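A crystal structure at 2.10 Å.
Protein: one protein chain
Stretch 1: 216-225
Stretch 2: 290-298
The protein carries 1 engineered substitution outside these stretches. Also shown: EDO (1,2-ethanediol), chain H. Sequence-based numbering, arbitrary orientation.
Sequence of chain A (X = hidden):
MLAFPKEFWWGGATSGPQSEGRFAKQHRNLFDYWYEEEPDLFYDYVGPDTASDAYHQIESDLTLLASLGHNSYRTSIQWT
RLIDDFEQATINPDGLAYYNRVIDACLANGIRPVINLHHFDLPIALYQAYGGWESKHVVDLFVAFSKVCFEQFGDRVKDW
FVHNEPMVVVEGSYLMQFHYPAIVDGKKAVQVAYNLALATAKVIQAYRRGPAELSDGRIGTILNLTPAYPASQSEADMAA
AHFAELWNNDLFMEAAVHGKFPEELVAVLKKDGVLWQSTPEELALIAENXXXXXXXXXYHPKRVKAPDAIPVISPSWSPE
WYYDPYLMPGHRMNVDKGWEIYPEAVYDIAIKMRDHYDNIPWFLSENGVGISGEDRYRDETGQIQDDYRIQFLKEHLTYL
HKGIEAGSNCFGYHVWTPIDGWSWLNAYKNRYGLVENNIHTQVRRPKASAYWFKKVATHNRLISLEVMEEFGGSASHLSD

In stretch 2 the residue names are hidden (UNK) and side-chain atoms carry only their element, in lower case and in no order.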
ATOM      1  N   ASP A 216      11.957  16.758  11.124  1.00 27.32           N
ATOM      2  CA  ASP A 216      10.973  17.106  12.187  1.00 27.54           C
ATOM      3  C   ASP A 216       9.577  16.553  11.972  1.00 26.66           C
ATOM      4  O   ASP A 216       8.686  16.806  12.757  1.00 27.97           O
ATOM      5  CB  ASP A 216      10.891  18.630  12.347  1.00 29.73           C
ATOM      6  CG  ASP A 216      10.573  19.343  11.032  1.00 32.54           C
ATOM      7  OD1 ASP A 216      10.901  18.788   9.951  1.00 30.26           O
ATOM      8  OD2 ASP A 216      10.055  20.483  11.081  1.00 30.68           O
ATOM      9  N   GLY A 217       9.373  15.761  10.922  1.00 29.73           N
ATOM     10  CA  GLY A 217       8.055  15.204  10.618  1.00 29.92           C
ATOM     11  C   GLY A 217       7.933  13.764  11.116  1.00 32.87           C
ATOM     12  O   GLY A 217       8.607  13.397  12.038  1.00 27.62           O
ATOM     13  N   ARG A 218       7.095  12.932  10.482  1.00 27.35           N
ATOM     14  CA  ARG A 218       6.885  11.596  10.971  1.00 28.16           C
ATOM     15  C   ARG A 218       7.138  10.591   9.877  1.00 28.77           C
ATOM     16  O   ARG A 218       7.010  10.935   8.722  1.00 24.95           O
ATOM     17  CB  ARG A 218       5.485  11.473  11.602  1.00 29.30           C
ATOM     18  CG  ARG A 218       5.476  12.144  12.996  1.00 30.92           C
ATOM     19  CD  ARG A 218       4.166  11.946  13.739  1.00 33.14           C
ATOM     20  NE  ARG A 218       3.081  12.598  13.005  1.00 38.92           N
ATOM     21  CZ  ARG A 218       1.781  12.526  13.335  1.00 41.49           C
ATOM     22  NH1 ARG A 218       1.416  11.798  14.405  1.00 38.96           N
ATOM     23  NH2 ARG A 218       0.851  13.157  12.573  1.00 37.01           N
ATOM     24  N   ILE A 219       7.562   9.377  10.257  1.00 24.64           N
ATOM     25  CA  ILE A 219       7.878   8.329   9.338  1.00 24.74           C
ATOM     26  C   ILE A 219       7.318   7.041   9.819  1.00 25.93           C
ATOM     27  O   ILE A 219       7.340   6.757  11.009  1.00 25.12           O
ATOM     28  CB  ILE A 219       9.367   8.193   9.061  1.00 25.98           C
ATOM     29  CG1 ILE A 219       9.587   7.167   7.947  1.00 22.34           C
ATOM     30  CG2 ILE A 219      10.174   7.906  10.326  1.00 28.04           C
ATOM     31  CD1 ILE A 219      10.877   7.355   7.256  1.00 24.09           C
ATOM     32  N   GLY A 220       6.699   6.316   8.882  1.00 25.85           N
ATOM     33  CA  GLY A 220       6.075   5.066   9.192  1.00 24.74           C
ATOM     34  C   GLY A 220       6.165   4.129   8.035  1.00 24.32           C
ATOM     35  O   GLY A 220       7.080   4.224   7.207  1.00 22.70           O
ATOM     36  N   THR A 221       5.250   3.159   8.031  1.00 24.40           N
ATOM     37  CA  THR A 221       5.136   2.217   6.918  1.00 25.32           C
ATOM     38  C   THR A 221       3.661   1.936   6.716  1.00 26.25           C
ATOM     39  O   THR A 221       2.859   2.327   7.547  1.00 24.68           O
ATOM     40  CB  THR A 221       6.016   0.963   7.141  1.00 29.67           C
ATOM     41  OG1 THR A 221       6.111   0.236   5.911  1.00 29.87           O
ATOM     42  CG2 THR A 221       5.426   0.055   8.264  1.00 27.27           C
ATOM     43  N   ILE A 222       3.290   1.341   5.577  1.00 27.20           N
ATOM     44  CA  ILE A 222       1.900   1.043   5.259  1.00 24.80           C
ATOM     45  C   ILE A 222       1.739  -0.463   5.225  1.00 25.96           C
ATOM     46  O   ILE A 222       2.333  -1.154   4.386  1.00 24.69           O
ATOM     47  CB  ILE A 222       1.471   1.695   3.932  1.00 25.99           C
ATOM     48  CG1 ILE A 222       1.588   3.229   3.986  1.00 29.46           C
ATOM     49  CG2 ILE A 222       0.047   1.317   3.563  1.00 25.38           C
ATOM     50  CD1 ILE A 222       1.680   3.859   2.615  1.00 30.77           C
ATOM     51  N   LEU A 223       0.919  -0.962   6.118  1.00 25.77           N
ATOM     52  CA  LEU A 223       0.791  -2.381   6.365  1.00 28.25           C
ATOM     53  C   LEU A 223      -0.662  -2.814   6.246  1.00 32.86           C
ATOM     54  O   LEU A 223      -1.499  -1.986   5.974  1.00 28.25           O
ATOM     55  CB  LEU A 223       1.362  -2.759   7.722  1.00 26.81           C
ATOM     56  CG  LEU A 223       2.809  -2.421   7.981  1.00 25.27           C
ATOM     57  CD1 LEU A 223       3.210  -2.904   9.352  1.00 27.28           C
ATOM     58  CD2 LEU A 223       3.756  -2.991   6.942  1.00 24.73           C
ATOM     59  N   ASN A 224      -0.919  -4.133   6.329  1.00 47.17           N
ATOM     60  CA  ASN A 224      -2.283  -4.735   6.430  1.00 40.46           C
ATOM     61  C   ASN A 224      -2.483  -5.267   7.836  1.00 44.75           C
ATOM     62  O   ASN A 224      -1.607  -5.956   8.433  1.00 45.99           O
ATOM     63  CB  ASN A 224      -2.444  -5.885   5.460  1.00 46.21           C
ATOM     64  CG  ASN A 224      -2.983  -5.443   4.081  1.00 54.82           C
ATOM     65  OD1 ASN A 224      -4.221  -5.377   3.869  1.00 52.60           O
ATOM     66  ND2 ASN A 224      -2.058  -5.204   3.109  1.00 47.07           N
ATOM     67  N   LEU A 225      -3.617  -4.942   8.417  1.00 35.47           N
ATOM     68  CA  LEU A 225      -3.970  -5.589   9.657  1.00 40.50           C
ATOM     69  C   LEU A 225      -5.312  -6.341   9.458  1.00 33.80           C
ATOM     70  O   LEU A 225      -6.018  -6.619  10.418  1.00 36.49           O
ATOM     71  CB  LEU A 225      -3.995  -4.544  10.773  1.00 43.19           C
ATOM     72  CG  LEU A 225      -3.691  -4.818  12.246  1.00 42.71           C
ATOM     73  CD1 LEU A 225      -2.481  -5.679  12.540  1.00 43.00           C
ATOM     74  CD2 LEU A 225      -3.514  -3.472  12.912  1.00 49.05           C
ATOM     75  N   UNK A 290      11.846   2.239  14.987  1.00 28.12           N
ATOM     76  CA  UNK A 290      10.453   1.819  14.826  1.00 30.06           C
ATOM     77  C   UNK A 290       9.572   3.028  14.362  1.00 29.16           C
ATOM     78  O   UNK A 290       9.972   4.183  14.435  1.00 27.30           O
ATOM     79  n   UNK A 290      10.747   1.038  19.103  1.00 31.65           N
ATOM     80  n   UNK A 290       8.542   1.522  19.691  1.00 30.43           N
ATOM     81  c   UNK A 290      10.451  -0.139  18.240  1.00 33.07           C
ATOM     82  c   UNK A 290       9.941   1.256  16.154  1.00 28.34           C
ATOM     83  c   UNK A 290      10.820   0.158  16.760  1.00 29.41           C
ATOM     84  c   UNK A 290       9.853   1.807  19.721  1.00 30.20           C
ATOM     85  n   UNK A 290      10.285   2.857  20.429  1.00 28.94           N
ATOM     86  N   UNK A 291       8.374   2.745  13.888  1.00 26.54           N
ATOM     87  CA  UNK A 291       7.568   3.759  13.223  1.00 28.30           C
ATOM     88  C   UNK A 291       7.021   4.809  14.195  1.00 28.81           C
ATOM     89  O   UNK A 291       6.819   4.505  15.333  1.00 27.98           O
ATOM     90  c   UNK A 291       5.370   2.516  13.432  1.00 25.80           C
ATOM     91  c   UNK A 291       6.878   2.129  11.399  1.00 28.44           C
ATOM     92  c   UNK A 291       6.390   3.123  12.473  1.00 27.57           C
ATOM     93  N   UNK A 292       6.757   6.025  13.730  1.00 28.10           N
ATOM     94  CA  UNK A 292       5.975   7.073  14.523  1.00 28.35           C
ATOM     95  C   UNK A 292       4.493   6.797  14.412  1.00 27.23           C
ATOM     96  O   UNK A 292       3.698   7.078  15.305  1.00 27.91           O
ATOM     97  c   UNK A 292       7.671   8.821  14.014  1.00 31.04           C
ATOM     98  o   UNK A 292       8.112   8.673  15.148  1.00 30.78           O
ATOM     99  o   UNK A 292       8.380   9.220  13.044  1.00 32.57           O
ATOM    100  c   UNK A 292       6.239   8.452  13.916  1.00 28.53           C
ATOM    101  N   UNK A 293       4.110   6.227  13.278  1.00 26.61           N
ATOM    102  CA  UNK A 293       2.726   5.994  12.958  1.00 25.02           C
ATOM    103  C   UNK A 293       2.597   4.992  11.797  1.00 25.90           C
ATOM    104  O   UNK A 293       3.610   4.587  11.204  1.00 22.65           O
ATOM    105  c   UNK A 293       3.430   7.857  10.662  1.00 24.67           C
ATOM    106  c   UNK A 293       2.152  10.270  10.328  1.00 26.34           C
ATOM    107  c   UNK A 293       2.444   8.196  11.548  1.00 25.06           C
ATOM    108  c   UNK A 293       1.787   9.422  11.348  1.00 29.53           C
ATOM    109  c   UNK A 293       2.005   7.321  12.666  1.00 25.32           C
ATOM    110  c   UNK A 293       3.116   9.863   9.444  1.00 27.19           C
ATOM    111  o   UNK A 293       3.487  10.693   8.421  1.00 30.65           O
ATOM    112  c   UNK A 293       3.788   8.675   9.633  1.00 24.40           C
ATOM    113  N   UNK A 294       1.377   4.563  11.512  1.00 24.37           N
ATOM    114  CA  UNK A 294       1.149   3.570  10.451  1.00 25.75           C
ATOM    115  C   UNK A 294       0.086   4.013   9.514  1.00 26.31           C
ATOM    116  O   UNK A 294      -0.887   4.701   9.903  1.00 27.38           O
ATOM    117  c   UNK A 294       1.048   0.344  12.522  1.00 27.04           C
ATOM    118  c   UNK A 294       1.755   1.432  11.737  1.00 25.77           C
ATOM    119  c   UNK A 294       0.688   2.245  11.008  1.00 23.76           C
ATOM    120  c   UNK A 294       2.859   0.871  10.854  1.00 24.04           C
ATOM    121  N   UNK A 295       0.235   3.567   8.286  1.00 21.68           N
ATOM    122  CA  UNK A 295      -0.927   3.438   7.433  1.00 26.03           C
ATOM    123  C   UNK A 295      -1.351   1.994   7.431  1.00 24.54           C
ATOM    124  O   UNK A 295      -0.494   1.078   7.391  1.00 27.18           O
ATOM    125  N   UNK A 296      -2.652   1.791   7.510  1.00 25.33           N
ATOM    126  CA  UNK A 296      -3.240   0.479   7.474  1.00 27.68           C
ATOM    127  C   UNK A 296      -4.197   0.412   6.314  1.00 26.30           C
ATOM    128  O   UNK A 296      -5.071   1.245   6.209  1.00 28.43           O
ATOM    129  c   UNK A 296      -3.985   0.152   8.759  1.00 27.15           C
ATOM    130  c   UNK A 296      -3.039   0.077   9.937  1.00 30.68           C
ATOM    131  c   UNK A 296      -3.836  -0.344  11.149  1.00 31.87           C
ATOM    132  c   UNK A 296      -1.882  -0.900   9.729  1.00 31.65           C
ATOM    133  N   UNK A 297      -3.976  -0.549   5.421  1.00 26.75           N
ATOM    134  CA  UNK A 297      -4.789  -0.742   4.218  1.00 27.15           C
ATOM    135  C   UNK A 297      -5.865  -1.766   4.478  1.00 28.28           C
ATOM    136  O   UNK A 297      -5.621  -2.804   5.097  1.00 28.83           O
ATOM    137  o   UNK A 297      -3.101   1.094   2.780  1.00 35.85           O
ATOM    138  n   UNK A 297      -2.014  -0.547   1.758  1.00 28.83           N
ATOM    139  c   UNK A 297      -2.988  -0.107   2.497  1.00 27.58           C
ATOM    140  c   UNK A 297      -3.969  -1.176   2.987  1.00 27.02           C
ATOM    141  N   UNK A 298      -7.072  -1.438   4.036  1.00 30.31           N
ATOM    142  CA  UNK A 298      -8.170  -2.399   4.051  1.00 31.23           C
ATOM    143  C   UNK A 298      -9.113  -2.266   2.849  1.00 29.30           C
ATOM    144  O   UNK A 298      -9.761  -1.238   2.651  1.00 29.13           O
ATOM    145  c   UNK A 298     -12.343  -3.843   4.803  1.00 29.41           C
ATOM    146  c   UNK A 298      -9.022  -2.297   5.334  1.00 30.40           C
ATOM    147  c   UNK A 298      -9.812  -4.601   5.629  1.00 31.15           C
ATOM    148  c   UNK A 298     -10.805  -5.550   5.544  1.00 33.45           C
ATOM    149  c   UNK A 298     -10.098  -3.278   5.330  1.00 28.89           C
ATOM    150  c   UNK A 298     -12.074  -5.170   5.099  1.00 33.18           C
ATOM    151  c   UNK A 298     -11.346  -2.928   4.889  1.00 28.72           C
TER
HETATM  152  C1  EDO H1465       2.821  15.948  10.163  0.80 33.61           C
HETATM  153  O1  EDO H1465       2.166  14.703  10.400  0.80 33.69           O
HETATM  154  C2  EDO H1465       3.985  16.133  11.078  0.80 35.81           C
HETATM  155  O2  EDO H1465       4.246  14.857  11.605  0.80 37.04           O

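Position 290 carries seven side-chain atoms: three carbons, a nitrogen, then a carbon bearing two more nitrogens. This guanidinium pattern identifies Arg290; its closest side-chain approach to stretch 1 is 8.0 Å, from Arg290 CB to Ile219 O.

Position 291 has three carbons, one carrying the other two, a β-branch without oxygen; one branch carbon reaches toward Gly220. It is Val291, and Val291 CG1 lies 3.8 Å from Gly220 CA.

Position 292 has two carbons, the second carrying two oxygens, a carboxylate with one oxygen facing the backbone of Ile219: Asp292. Its OD2 accepts a hydrogen bond from Ile219 N (2.9 Å, 161°), while Asp292 N donates to Ile219 O (2.9 Å, 168°). One residue thus engages both backbone polar groups of Ile219.

Position 293 shows one carbon, then a six-carbon ring bearing an oxygen and lying against Arg218: Tyr293. Arg218 CB sits 3.8 Å from the ring centroid, 20° off the normal, a CH-pi contact over the face. Chi1 of 61° (p) and chi2 of 5° set this ring orientation. Tyr293 O lies 3.2 Å from Gly220 CA; an ideal CB on Gly220 would come 2.0 Å from that Tyr293 O, a clash.

Position 294 has four carbons forked at the second, with a branch end meeting Thr221: Leu294. Its CD2 is 3.7 Å from Thr221 CG2 and 4.1 Å from Leu223 CD1.

Position 295 has no side-chain atoms and is Gly295. Its N donates to Thr221 O (3.0 Å), and its O accepts from Leu223 N (2.8 Å). The CA atoms of Gly295 and Ile222 are 4.3 Å apart, and an ideal CB on Gly295 would be tight, 3.1 Å from Ile222 CG1.

Position 296 again has four carbons forked at the second, the fork meeting Leu223 and Leu225. This is Leu296, with CD1 3.6 Å from Leu225 CD2 and CD2 4.2 Å from Leu223 CB.

Position 297 has two carbons, the second carrying one nitrogen and one oxygen, which meets Ile222: the carboxamide of Asn297. Its backbone N donates to Leu223 O (2.9 Å, 166°), and OD1 lies 3.3 Å from Ile222 CG2.

Position 298 has one carbon followed by an unsubstituted six-carbon ring, Phe298, whose closest side-chain approach to stretch 1 is 5.9 Å, from Phe298 CB to Asn224 OD1.

The contact joins two parallel strands, their axes 30° apart, burying 795 Å². Backbone hydrogen bonds through Thr221, Leu223, Gly295 and Asn297 fix the register. The Asp292 carboxylate extends the pairing at one end, while Leu294 and Leu296 pack beside Thr221 and Leu223 on one sheet face.

Stretch 2 290-298: RVDYLGLNF
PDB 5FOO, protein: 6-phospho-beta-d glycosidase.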